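Local coordinates for protein ubiquinone biosynthesis accessory factor UbiJ (PDB 6H6O) that binds hydrophobic intermediates of ubiquinone biosynthesis through its SCP2 domain and is essential for the stability of the Ubi enzyme complex, at residues S24-F29 and V68-E73; L44-R49 and Q110-V115; C80-Y85 and Q114-F119; P90-R93 and Q97-A100. All coordinates share one frame; numbering follows the deposited sequence.

Contact 1 of 4, residues S24-F29 and V68-E73; sequences SLLNTF and VDVLGE. With CA (calcium ion), chain I.
Val-68 of an outermost sheet strand is gripped by Asn-27 and overlaid by Leu-26 of helix 14-30, which runs nearly antiparallel to the strand. The amide of Asn-27 reads both polar atoms of the Val-68 backbone. Its OD1 accepts from Val-68 N at 2.9 Å along a nearly straight bond (165°) that lands on a lone pair in the carbonyl plane, while its ND2 donates a hydrogen bond to Val-68 O, also at 2.9 Å. With CG beside its own backbone N (chi1 -77°), the amide reaches the strand and is pinned against a flip. The CG1 methyl of Val-68 fills the angle under this clamp, 3.6 Å from Asn-27 OD1 and 3.8 Å from Leu-26 CB. Leu-26 then reaches on along the strand, where its CD1 meets Val-70 CG2 at 3.8 Å, the two side chains crossing at about a right angle. One helical turn before Asn-27, Glu-23 accepts from Val-70 N and shares a calcium ion with Asp-69, whose OD1 binds the metal at 2.5 Å; a water on that metal donates to Val-70 O. Leu-25, Thr-28 and Phe-29 of the same helix pack on the second subunit. Asn-27 thus supplies to the strand edge the donor and acceptor that a further strand would offer, so a side-chain amide, over an apolar base, satisfies the strand edge at Val-68.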
loop_
_atom_site.group_PDB
_atom_site.type_symbol
_atom_site.label_atom_id
_atom_site.label_comp_id
_atom_site.label_asym_id
_atom_site.label_seq_id
_atom_site.Cartn_x
_atom_site.Cartn_y
_atom_site.Cartn_z
ATOM N N SER A 24 -5.042 -1.740 9.752
ATOM C CA SER A 24 -4.155 -1.537 10.895
ATOM C C SER A 24 -3.492 -0.141 10.844
ATOM O O SER A 24 -3.489 0.573 11.844
ATOM C CB SER A 24 -3.092 -2.636 10.935
ATOM O OG SER A 24 -2.239 -2.441 12.048
ATOM N N LEU A 25 -2.976 0.241 9.667
ATOM C CA LEU A 25 -2.319 1.534 9.420
ATOM C C LEU A 25 -3.290 2.684 9.709
ATOM O O LEU A 25 -2.931 3.595 10.455
ATOM C CB LEU A 25 -1.839 1.634 7.966
ATOM C CG LEU A 25 -0.363 1.263 7.656
ATOM C CD1 LEU A 25 -0.158 1.092 6.180
ATOM C CD2 LEU A 25 0.572 2.362 8.123
ATOM N N LEU A 26 -4.503 2.636 9.125
ATOM C CA LEU A 26 -5.529 3.670 9.322
ATOM C C LEU A 26 -5.950 3.801 10.769
ATOM O O LEU A 26 -6.121 4.920 11.241
ATOM C CB LEU A 26 -6.751 3.415 8.433
ATOM C CG LEU A 26 -6.549 3.610 6.930
ATOM C CD1 LEU A 26 -7.765 3.120 6.171
ATOM C CD2 LEU A 26 -6.185 5.084 6.578
ATOM N N ASN A 27 -6.114 2.670 11.485
ATOM C CA ASN A 27 -6.503 2.748 12.882
ATOM C C ASN A 27 -5.398 3.327 13.779
ATOM O O ASN A 27 -5.683 4.194 14.606
ATOM C CB ASN A 27 -7.026 1.425 13.396
ATOM C CG ASN A 27 -8.438 1.203 12.893
ATOM O OD1 ASN A 27 -9.351 1.994 13.162
ATOM N ND2 ASN A 27 -8.627 0.164 12.121
ATOM N N THR A 28 -4.150 2.933 13.559
ATOM C CA THR A 28 -3.061 3.501 14.363
ATOM C C THR A 28 -2.884 5.002 14.075
ATOM O O THR A 28 -2.647 5.790 14.997
ATOM C CB THR A 28 -1.754 2.718 14.133
ATOM O OG1 THR A 28 -2.000 1.324 14.353
ATOM C CG2 THR A 28 -0.612 3.205 15.039
ATOM N N PHE A 29 -3.033 5.399 12.812
ATOM C CA PHE A 29 -2.832 6.790 12.397
ATOM C C PHE A 29 -3.982 7.743 12.786
ATOM O O PHE A 29 -3.730 8.865 13.268
ATOM C CB PHE A 29 -2.550 6.845 10.883
ATOM C CG PHE A 29 -2.220 8.204 10.303
ATOM C CD1 PHE A 29 -1.089 8.905 10.722
ATOM C CD2 PHE A 29 -3.022 8.767 9.316
ATOM C CE1 PHE A 29 -0.768 10.153 10.163
ATOM C CE2 PHE A 29 -2.716 10.029 8.779
ATOM C CZ PHE A 29 -1.591 10.708 9.203
ATOM N N VAL A 68 -12.034 2.206 12.085
ATOM C CA VAL A 68 -12.451 2.159 10.684
ATOM C C VAL A 68 -12.166 0.718 10.248
ATOM O O VAL A 68 -11.122 0.129 10.598
ATOM C CB VAL A 68 -11.748 3.212 9.773
ATOM C CG1 VAL A 68 -10.222 3.141 9.897
ATOM C CG2 VAL A 68 -12.188 3.080 8.303
ATOM N N ASP A 69 -13.112 0.145 9.541
ATOM C CA ASP A 69 -12.969 -1.187 9.011
ATOM C C ASP A 69 -12.713 -1.067 7.525
ATOM O O ASP A 69 -13.312 -0.219 6.862
ATOM C CB ASP A 69 -14.213 -2.027 9.311
ATOM C CG ASP A 69 -14.191 -2.493 10.744
ATOM O OD1 ASP A 69 -13.443 -3.452 11.043
ATOM O OD2 ASP A 69 -14.831 -1.839 11.587
ATOM N N VAL A 70 -11.754 -1.871 7.016
ATOM C CA VAL A 70 -11.418 -1.868 5.609
ATOM C C VAL A 70 -11.851 -3.222 5.028
ATOM O O VAL A 70 -11.521 -4.267 5.599
ATOM C CB VAL A 70 -9.932 -1.531 5.307
ATOM C CG1 VAL A 70 -9.681 -1.476 3.805
ATOM C CG2 VAL A 70 -9.536 -0.198 5.949
ATOM N N LEU A 71 -12.580 -3.189 3.912
ATOM C CA LEU A 71 -13.074 -4.383 3.213
ATOM C C LEU A 71 -12.663 -4.321 1.751
ATOM O O LEU A 71 -12.418 -3.245 1.219
ATOM C CB LEU A 71 -14.601 -4.493 3.337
ATOM C CG LEU A 71 -15.153 -4.869 4.712
ATOM C CD1 LEU A 71 -15.884 -3.691 5.335
ATOM C CD2 LEU A 71 -16.050 -6.055 4.599
ATOM N N GLY A 72 -12.596 -5.478 1.116
ATOM C CA GLY A 72 -12.236 -5.581 -0.292
ATOM C C GLY A 72 -13.459 -5.677 -1.177
ATOM O O GLY A 72 -13.344 -5.513 -2.394
ATOM N N GLU A 73 -14.641 -5.904 -0.581
ATOM C CA GLU A 73 -15.917 -5.997 -1.289
ATOM C C GLU A 73 -16.972 -5.324 -0.432
ATOM O O GLU A 73 -16.871 -5.334 0.799
ATOM C CB GLU A 73 -16.323 -7.489 -1.507
ATOM C CG GLU A 73 -15.431 -8.304 -2.431
ATOM C CD GLU A 73 -15.431 -7.962 -3.911
ATOM O OE1 GLU A 73 -16.413 -7.350 -4.393
ATOM O OE2 GLU A 73 -14.455 -8.341 -4.600
HETATM CA CA CA I . -11.815 -5.115 10.174
HETATM O O HOH W 1 -12.708 -5.381 7.933
HETATM O O HOH W 2 -13.405 -6.889 10.231
HETATM O O HOH W 3 -11.617 -5.553 12.319
HETATM O O HOH W 4 -10.197 -6.554 9.597
#

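Contact 2 of 4, residues L44-R49 and Q110-V115; sequences LGKVLR and QGDIQV. With LMR ((2S)-2-hydroxybutanedioic acid), chain E.
Val-115, on the first turn of helix 113-128, wedges its two methyl groups against Lys-46 and Leu-48, and here the contact is tight. CG2 of Val-115 sits under the aliphatic stem of Lys-46, 3.8 Å from CD and 4.0 Å from CG. The bend of that lysine at chi2 (-64°) lays the stem obliquely across the valine. CG1 of Val-115 takes the other partner, Leu-48 CB, at 4.1 Å, on the side where Cys-80 closes the packing from the neighbouring strand. The polar side is looser. Lys-46 NZ and Asp-112 OD2 stand 4.3 Å apart, too far for a salt bridge, and a single water joins them: it accepts from Lys-46 NZ and donates both to Asp-112 OD2 and to O4A of a bound malate. Malate also approaches Gly-111 and Asp-112 of its pocket, whose other members are Ala-78 and Asp-79. The second carboxylate oxygen of Asp-112 serves the protein: OD1 accepts from Gln-114 N at 3.1 Å, met from above the carboxylate plane. Asp-112 is thus the N-cap of helix 113-128, at the strand-to-helix junction that follows strand 107-111 in this SCP2 domain.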
loop_
_atom_site.group_PDB
_atom_site.type_symbol
_atom_site.label_atom_id
_atom_site.label_comp_id
_atom_site.label_asym_id
_atom_site.label_seq_id
_atom_site.Cartn_x
_atom_site.Cartn_y
_atom_site.Cartn_z
ATOM N N LEU A 44 -18.636 9.420 11.204
ATOM C CA LEU A 44 -19.352 8.290 11.847
ATOM C C LEU A 44 -20.468 7.737 10.986
ATOM O O LEU A 44 -21.301 8.487 10.492
ATOM C CB LEU A 44 -19.857 8.614 13.259
ATOM C CG LEU A 44 -18.790 8.995 14.291
ATOM C CD1 LEU A 44 -19.416 9.326 15.628
ATOM C CD2 LEU A 44 -17.691 7.954 14.386
ATOM N N GLY A 45 -20.410 6.435 10.755
ATOM C CA GLY A 45 -21.390 5.726 9.937
ATOM C C GLY A 45 -21.188 5.820 8.442
ATOM O O GLY A 45 -21.915 5.170 7.682
ATOM N N LYS A 46 -20.179 6.577 7.994
ATOM C CA LYS A 46 -19.921 6.730 6.565
ATOM C C LYS A 46 -19.222 5.533 5.946
ATOM O O LYS A 46 -18.390 4.871 6.588
ATOM C CB LYS A 46 -19.153 8.039 6.261
ATOM C CG LYS A 46 -19.919 9.314 6.687
ATOM C CD LYS A 46 -21.251 9.536 5.931
ATOM C CE LYS A 46 -21.878 10.847 6.363
ATOM N NZ LYS A 46 -23.241 11.016 5.783
ATOM N N VAL A 47 -19.581 5.250 4.692
ATOM C CA VAL A 47 -18.975 4.228 3.830
ATOM C C VAL A 47 -18.265 4.962 2.664
ATOM O O VAL A 47 -18.932 5.602 1.835
ATOM C CB VAL A 47 -19.983 3.190 3.288
ATOM C CG1 VAL A 47 -19.250 2.128 2.447
ATOM C CG2 VAL A 47 -20.781 2.542 4.416
ATOM N N LEU A 48 -16.924 4.885 2.620
ATOM C CA LEU A 48 -16.128 5.525 1.584
ATOM C C LEU A 48 -15.505 4.445 0.709
ATOM O O LEU A 48 -14.703 3.649 1.202
ATOM C CB LEU A 48 -15.037 6.405 2.219
ATOM C CG LEU A 48 -13.985 7.067 1.273
ATOM C CD1 LEU A 48 -14.655 8.000 0.228
ATOM C CD2 LEU A 48 -12.943 7.871 2.086
ATOM N N ARG A 49 -15.886 4.418 -0.582
ATOM C CA ARG A 49 -15.343 3.457 -1.551
ATOM C C ARG A 49 -14.185 4.101 -2.313
ATOM O O ARG A 49 -14.334 5.191 -2.851
ATOM C CB ARG A 49 -16.440 2.982 -2.518
ATOM C CG ARG A 49 -16.029 1.764 -3.338
ATOM C CD ARG A 49 -17.221 1.132 -4.053
ATOM N NE ARG A 49 -16.812 -0.131 -4.666
ATOM C CZ ARG A 49 -17.344 -1.322 -4.410
ATOM N NH1 ARG A 49 -18.360 -1.438 -3.567
ATOM N NH2 ARG A 49 -16.865 -2.409 -5.003
ATOM N N GLN A 110 -17.660 10.789 -6.625
ATOM C CA GLN A 110 -19.063 10.439 -6.833
ATOM C C GLN A 110 -19.714 10.406 -5.446
ATOM O O GLN A 110 -19.048 10.099 -4.458
ATOM C CB GLN A 110 -19.180 9.077 -7.525
ATOM C CG GLN A 110 -18.702 9.096 -8.977
ATOM C CD GLN A 110 -18.606 7.730 -9.617
ATOM O OE1 GLN A 110 -18.930 6.699 -9.023
ATOM N NE2 GLN A 110 -18.139 7.694 -10.853
ATOM N N GLY A 111 -20.986 10.761 -5.374
ATOM C CA GLY A 111 -21.688 10.792 -4.099
ATOM C C GLY A 111 -21.390 12.037 -3.295
ATOM O O GLY A 111 -21.219 13.118 -3.859
ATOM N N ASP A 112 -21.330 11.894 -1.963
ATOM C CA ASP A 112 -21.150 13.010 -1.049
ATOM C C ASP A 112 -19.695 13.487 -0.944
ATOM O O ASP A 112 -18.890 12.894 -0.231
ATOM C CB ASP A 112 -21.750 12.672 0.338
ATOM C CG ASP A 112 -21.682 13.783 1.370
ATOM O OD1 ASP A 112 -21.431 14.948 0.978
ATOM O OD2 ASP A 112 -21.929 13.496 2.566
ATOM N N ILE A 113 -19.392 14.621 -1.589
ATOM C CA ILE A 113 -18.044 15.228 -1.558
ATOM C C ILE A 113 -17.554 15.523 -0.097
ATOM O O ILE A 113 -16.355 15.464 0.159
ATOM C CB ILE A 113 -17.969 16.493 -2.483
ATOM C CG1 ILE A 113 -16.495 16.873 -2.793
ATOM C CG2 ILE A 113 -18.788 17.681 -1.909
ATOM C CD1 ILE A 113 -16.290 18.007 -3.837
ATOM N N GLN A 114 -18.488 15.792 0.835
ATOM C CA GLN A 114 -18.175 16.102 2.238
ATOM C C GLN A 114 -17.432 14.970 2.931
ATOM O O GLN A 114 -16.555 15.243 3.740
ATOM C CB GLN A 114 -19.435 16.504 3.032
ATOM C CG GLN A 114 -20.046 17.819 2.552
ATOM C CD GLN A 114 -21.190 18.266 3.425
ATOM O OE1 GLN A 114 -22.301 17.728 3.370
ATOM N NE2 GLN A 114 -20.945 19.281 4.236
ATOM N N VAL A 115 -17.728 13.706 2.568
ATOM C CA VAL A 115 -17.071 12.526 3.146
ATOM C C VAL A 115 -15.560 12.563 2.890
ATOM O O VAL A 115 -14.779 12.473 3.847
ATOM C CB VAL A 115 -17.745 11.187 2.681
ATOM C CG1 VAL A 115 -16.951 9.964 3.158
ATOM C CG2 VAL A 115 -19.195 11.105 3.167
HETATM C C1 LMR E . -26.119 7.245 -1.677
HETATM O O1A LMR E . -27.072 7.022 -2.396
HETATM O O1B LMR E . -24.886 6.899 -1.964
HETATM C C2 LMR E . -26.266 7.918 -0.322
HETATM O O2 LMR E . -25.348 7.399 0.632
HETATM C C3 LMR E . -26.115 9.432 -0.418
HETATM C C4 LMR E . -24.684 9.883 -0.593
HETATM O O4A LMR E . -24.063 10.105 0.541
HETATM O O4B LMR E . -24.179 10.056 -1.683
HETATM O O HOH W 5 -22.789 10.937 3.084
#

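Contact 3 of 4, residues C80-Y85 and Q114-F119; sequences CTVIAY and QVVQNF. With LMR ((2S)-2-hydroxybutanedioic acid), chain C.
The ring of Tyr-85, at the end of the strand segment far from the helix, lies against a second bound malate, distinct from the one at Asp-112. C2 of the malate sits 3.7 Å above one ring face, displaced toward the rim, and the hydroxyl O2 comes to 3.2 Å from CD1, while a carboxylate of the same ligand spreads over the CD2 and CE2 side of that face. A glycine in its place would probably deprive this malate of the surface it rests on, leaving the ligand less firmly placed. The contact between strand 80-84 and helix 113-128 itself involves no rings and is wholly apolar. Cys-80 CB presses on Val-115 CB at 3.6 Å, and the sulfur, swung opposite the backbone N (chi1 179°), points on along the strand to lie 4.1 Å from Val-116 CB. Two residues further, Val-82 CG1 meets Val-116 CG2 at 3.9 Å, the two side chains crossing aslant. Val-116 thus touches two alternate residues of the strand. Leu-48 and Val-50 of strand 47-52 touch Cys-80 and Val-82 on one flank, and Val-109 of strand 107-111 reaches Cys-80. Strand and helix axes run 8.4 Å apart at closest, inclined by 70°. A helix laid by its buried side across an inner strand of a mixed sheet in this way is the helix-on-sheet layer of the alpha+beta SCP2 fold.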
loop_
_atom_site.group_PDB
_atom_site.type_symbol
_atom_site.label_atom_id
_atom_site.label_comp_id
_atom_site.label_asym_id
_atom_site.label_seq_id
_atom_site.Cartn_x
_atom_site.Cartn_y
_atom_site.Cartn_z
ATOM N N CYS A 80 -19.787 7.890 -0.515
ATOM C CA CYS A 80 -18.852 8.619 -1.362
ATOM C C CYS A 80 -17.942 7.596 -2.032
ATOM O O CYS A 80 -17.554 6.596 -1.406
ATOM C CB CYS A 80 -18.049 9.616 -0.528
ATOM S SG CYS A 80 -16.826 10.580 -1.462
ATOM N N THR A 81 -17.633 7.836 -3.312
ATOM C CA THR A 81 -16.732 6.973 -4.083
ATOM C C THR A 81 -15.674 7.870 -4.713
ATOM O O THR A 81 -16.009 8.894 -5.334
ATOM C CB THR A 81 -17.503 6.156 -5.145
ATOM O OG1 THR A 81 -18.476 5.346 -4.484
ATOM C CG2 THR A 81 -16.563 5.264 -6.002
ATOM N N VAL A 82 -14.407 7.499 -4.527
ATOM C CA VAL A 82 -13.285 8.251 -5.062
ATOM C C VAL A 82 -12.527 7.362 -6.026
ATOM O O VAL A 82 -12.363 6.162 -5.757
ATOM C CB VAL A 82 -12.380 8.925 -3.982
ATOM C CG1 VAL A 82 -13.170 9.913 -3.134
ATOM C CG2 VAL A 82 -11.710 7.895 -3.084
ATOM N N ILE A 83 -12.153 7.923 -7.186
ATOM C CA ILE A 83 -11.423 7.212 -8.239
ATOM C C ILE A 83 -10.154 8.014 -8.560
ATOM O O ILE A 83 -10.244 9.191 -8.906
ATOM C CB ILE A 83 -12.271 6.917 -9.513
ATOM C CG1 ILE A 83 -13.633 6.246 -9.168
ATOM C CG2 ILE A 83 -11.457 6.047 -10.502
ATOM C CD1 ILE A 83 -14.817 7.151 -9.293
ATOM N N ALA A 84 -8.973 7.385 -8.408
ATOM C CA ALA A 84 -7.700 8.068 -8.644
ATOM C C ALA A 84 -6.556 7.062 -8.749
ATOM O O ALA A 84 -6.691 5.933 -8.286
ATOM C CB ALA A 84 -7.412 9.021 -7.494
ATOM N N TYR A 85 -5.412 7.495 -9.326
ATOM C CA TYR A 85 -4.214 6.673 -9.371
ATOM C C TYR A 85 -3.614 6.745 -7.949
ATOM O O TYR A 85 -3.836 7.736 -7.219
ATOM C CB TYR A 85 -3.221 7.166 -10.447
ATOM C CG TYR A 85 -3.563 6.703 -11.847
ATOM C CD1 TYR A 85 -3.293 5.402 -12.254
ATOM C CD2 TYR A 85 -4.153 7.567 -12.769
ATOM C CE1 TYR A 85 -3.637 4.956 -13.529
ATOM C CE2 TYR A 85 -4.493 7.133 -14.053
ATOM C CZ TYR A 85 -4.235 5.824 -14.427
ATOM O OH TYR A 85 -4.554 5.365 -15.685
ATOM N N GLN A 114 -18.488 15.792 0.835
ATOM C CA GLN A 114 -18.175 16.102 2.238
ATOM C C GLN A 114 -17.432 14.970 2.931
ATOM O O GLN A 114 -16.555 15.243 3.740
ATOM C CB GLN A 114 -19.435 16.504 3.032
ATOM C CG GLN A 114 -20.046 17.819 2.552
ATOM C CD GLN A 114 -21.190 18.266 3.425
ATOM O OE1 GLN A 114 -22.301 17.728 3.370
ATOM N NE2 GLN A 114 -20.945 19.281 4.236
ATOM N N VAL A 115 -17.728 13.706 2.568
ATOM C CA VAL A 115 -17.071 12.526 3.146
ATOM C C VAL A 115 -15.560 12.563 2.890
ATOM O O VAL A 115 -14.779 12.473 3.847
ATOM C CB VAL A 115 -17.745 11.187 2.681
ATOM C CG1 VAL A 115 -16.951 9.964 3.158
ATOM C CG2 VAL A 115 -19.195 11.105 3.167
ATOM N N VAL A 116 -15.141 12.737 1.623
ATOM C CA VAL A 116 -13.707 12.793 1.295
ATOM C C VAL A 116 -13.072 14.095 1.873
ATOM O O VAL A 116 -11.950 14.044 2.369
ATOM C CB VAL A 116 -13.398 12.547 -0.210
ATOM C CG1 VAL A 116 -13.978 13.653 -1.099
ATOM C CG2 VAL A 116 -11.893 12.363 -0.442
ATOM N N GLN A 117 -13.802 15.225 1.860
ATOM C CA GLN A 117 -13.293 16.468 2.469
ATOM C C GLN A 117 -13.010 16.248 3.967
ATOM O O GLN A 117 -11.942 16.639 4.451
ATOM C CB GLN A 117 -14.285 17.631 2.291
ATOM C CG GLN A 117 -14.364 18.145 0.855
ATOM C CD GLN A 117 -15.526 19.096 0.642
ATOM O OE1 GLN A 117 -16.459 19.184 1.444
ATOM N NE2 GLN A 117 -15.522 19.814 -0.468
ATOM N N ASN A 118 -13.938 15.567 4.677
ATOM C CA ASN A 118 -13.797 15.280 6.113
ATOM C C ASN A 118 -12.683 14.270 6.362
ATOM O O ASN A 118 -11.947 14.412 7.328
ATOM C CB ASN A 118 -15.124 14.827 6.731
ATOM C CG ASN A 118 -16.131 15.959 6.780
ATOM O OD1 ASN A 118 -15.777 17.133 6.803
ATOM N ND2 ASN A 118 -17.408 15.641 6.824
ATOM N N PHE A 119 -12.525 13.302 5.464
ATOM C CA PHE A 119 -11.453 12.320 5.572
ATOM C C PHE A 119 -10.056 13.006 5.470
ATOM O O PHE A 119 -9.182 12.773 6.318
ATOM C CB PHE A 119 -11.622 11.206 4.524
ATOM C CG PHE A 119 -10.538 10.161 4.610
ATOM C CD1 PHE A 119 -10.489 9.269 5.682
ATOM C CD2 PHE A 119 -9.524 10.114 3.666
ATOM C CE1 PHE A 119 -9.471 8.309 5.781
ATOM C CE2 PHE A 119 -8.493 9.164 3.775
ATOM C CZ PHE A 119 -8.494 8.251 4.820
HETATM C C1 LMR C . 0.435 4.533 -15.750
HETATM O O1A LMR C . 1.117 4.978 -16.778
HETATM O O1B LMR C . 0.363 3.360 -15.435
HETATM C C2 LMR C . -0.288 5.621 -14.976
HETATM O O2 LMR C . -0.346 5.280 -13.594
HETATM C C3 LMR C . 0.379 6.984 -15.126
HETATM C C4 LMR C . -0.291 8.028 -14.268
HETATM O O4A LMR C . -0.131 8.096 -13.065
HETATM O O4B LMR C . -1.064 8.843 -14.940
#

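Contact 4 of 4, residues P90-R93 and Q97-A100; sequences PKLR and QLTA. With CA (calcium ion), chain H.
Gln-97 folds its side chain over the carbonyl oxygen of Lys-91, placing CB at 3.3 Å and NE2 at 3.2 Å from that atom. The carbonyl belongs to an inverse gamma turn centred on Leu-92, which leads into helix 95-104 of the SCP2 domain. Lys-91 O also receives a weak bond from Arg-93 N across this turn, so two donors share one oxygen. Gln-97 NE2 comes in on a lone pair in the carbonyl plane, yet the bond is bent (141° at the hydrogen) and the oxygen lies somewhat out of the amide plane. A bend at chi2 (-75°) brings the amide back toward the turn. A leucine here would probably leave Lys-91 O with the turn's weak bond as its remaining partner in this contact and loosen the hold of the helix on the turn. Arg-93 runs alongside Gln-97, pointing the same way; its NH2 is 3.4 Å from Gln-97 NE2, but both are donors, and the amide stands at the guanidinium edge with the planes 49° apart. One guanidinium face has Pro-90 O over its centre. On the inner side, Leu-92 CD2 meets Leu-98 CD1 at 3.6 Å, and Leu-98 passes on to Gln-117 and Val-120 of helix 113-128. The amine of Lys-91 forms a salt bridge with Glu-106. Arg-93 O of the turn binds a calcium ion at 2.5 Å, together with Asp-124, Glu-127 and two waters.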
loop_
_atom_site.group_PDB
_atom_site.type_symbol
_atom_site.label_atom_id
_atom_site.label_comp_id
_atom_site.label_asym_id
_atom_site.label_seq_id
_atom_site.Cartn_x
_atom_site.Cartn_y
_atom_site.Cartn_z
ATOM N N PRO A 90 -0.018 10.818 -1.721
ATOM C CA PRO A 90 0.891 11.770 -1.046
ATOM C C PRO A 90 0.565 13.250 -1.306
ATOM O O PRO A 90 1.137 14.123 -0.649
ATOM C CB PRO A 90 2.279 11.379 -1.564
ATOM C CG PRO A 90 2.028 10.706 -2.849
ATOM C CD PRO A 90 0.698 10.024 -2.744
ATOM N N LYS A 91 -0.368 13.536 -2.243
ATOM C CA LYS A 91 -0.775 14.912 -2.581
ATOM C C LYS A 91 -1.926 15.415 -1.722
ATOM O O LYS A 91 -2.164 16.624 -1.696
ATOM C CB LYS A 91 -1.179 15.038 -4.058
ATOM C CG LYS A 91 -0.067 14.745 -5.049
ATOM C CD LYS A 91 -0.571 14.748 -6.457
ATOM C CE LYS A 91 0.521 14.362 -7.420
ATOM N NZ LYS A 91 0.059 14.458 -8.821
ATOM N N LEU A 92 -2.696 14.506 -1.103
ATOM C CA LEU A 92 -3.852 14.862 -0.289
ATOM C C LEU A 92 -3.446 15.444 1.091
ATOM O O LEU A 92 -3.864 14.941 2.136
ATOM C CB LEU A 92 -4.831 13.664 -0.179
ATOM C CG LEU A 92 -5.505 13.199 -1.486
ATOM C CD1 LEU A 92 -6.201 11.855 -1.301
ATOM C CD2 LEU A 92 -6.521 14.200 -1.966
ATOM N N ARG A 93 -2.651 16.535 1.072
ATOM C CA ARG A 93 -2.136 17.223 2.264
ATOM C C ARG A 93 -3.207 18.003 3.027
ATOM O O ARG A 93 -3.158 18.049 4.258
ATOM C CB ARG A 93 -0.957 18.141 1.902
ATOM C CG ARG A 93 0.257 17.396 1.355
ATOM C CD ARG A 93 1.296 18.341 0.784
ATOM N NE ARG A 93 2.446 17.616 0.240
ATOM C CZ ARG A 93 2.555 17.212 -1.024
ATOM N NH1 ARG A 93 3.638 16.561 -1.427
ATOM N NH2 ARG A 93 1.581 17.457 -1.893
ATOM N N GLN A 97 -5.425 21.281 -1.669
ATOM C CA GLN A 97 -4.859 20.291 -2.567
ATOM C C GLN A 97 -5.961 19.382 -3.069
ATOM O O GLN A 97 -5.966 19.040 -4.254
ATOM C CB GLN A 97 -3.763 19.480 -1.855
ATOM C CG GLN A 97 -2.399 20.169 -1.844
ATOM C CD GLN A 97 -1.727 20.110 -3.198
ATOM O OE1 GLN A 97 -1.861 21.020 -4.026
ATOM N NE2 GLN A 97 -1.013 19.023 -3.466
ATOM N N LEU A 98 -6.928 19.033 -2.188
ATOM C CA LEU A 98 -8.044 18.188 -2.586
ATOM C C LEU A 98 -8.891 18.895 -3.654
ATOM O O LEU A 98 -9.224 18.266 -4.663
ATOM C CB LEU A 98 -8.880 17.750 -1.358
ATOM C CG LEU A 98 -10.159 16.944 -1.609
ATOM C CD1 LEU A 98 -9.855 15.594 -2.260
ATOM C CD2 LEU A 98 -10.953 16.767 -0.315
ATOM N N THR A 99 -9.178 20.203 -3.469
ATOM C CA THR A 99 -9.954 20.993 -4.433
ATOM C C THR A 99 -9.222 21.068 -5.784
ATOM O O THR A 99 -9.859 20.893 -6.825
ATOM C CB THR A 99 -10.288 22.402 -3.872
ATOM O OG1 THR A 99 -10.711 22.284 -2.515
ATOM C CG2 THR A 99 -11.380 23.101 -4.664
ATOM N N ALA A 100 -7.891 21.302 -5.757
ATOM C CA ALA A 100 -7.063 21.363 -6.966
ATOM C C ALA A 100 -7.063 20.013 -7.687
ATOM O O ALA A 100 -7.169 19.989 -8.912
ATOM C CB ALA A 100 -5.645 21.785 -6.620
HETATM CA CA CA H . -1.242 17.987 5.873
HETATM O O HOH W 6 -2.219 15.616 5.547
HETATM O O HOH W 7 -0.342 19.958 7.256
#

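Contact 3 is the buried one, pure hydrocarbon and sulfur between an inner strand and helix 113-128. Contact 2 uses the first turn of the same helix, and Val-115 serves both, but there the packing opens into a water-bridged charged side. Contact 1 lies at an outermost strand and is partly buried: hydrogen bonds to the strand edge join an apolar patch, and Leu-26 reaches Phe-119 of the 114-119 segment. Contact 4, at the surface, is the most local, spanning one turn and a helix start; Leu-98 links it to Gln-117. Calcium ions accompany contacts 1 and 4, separate malates contacts 2 and 3.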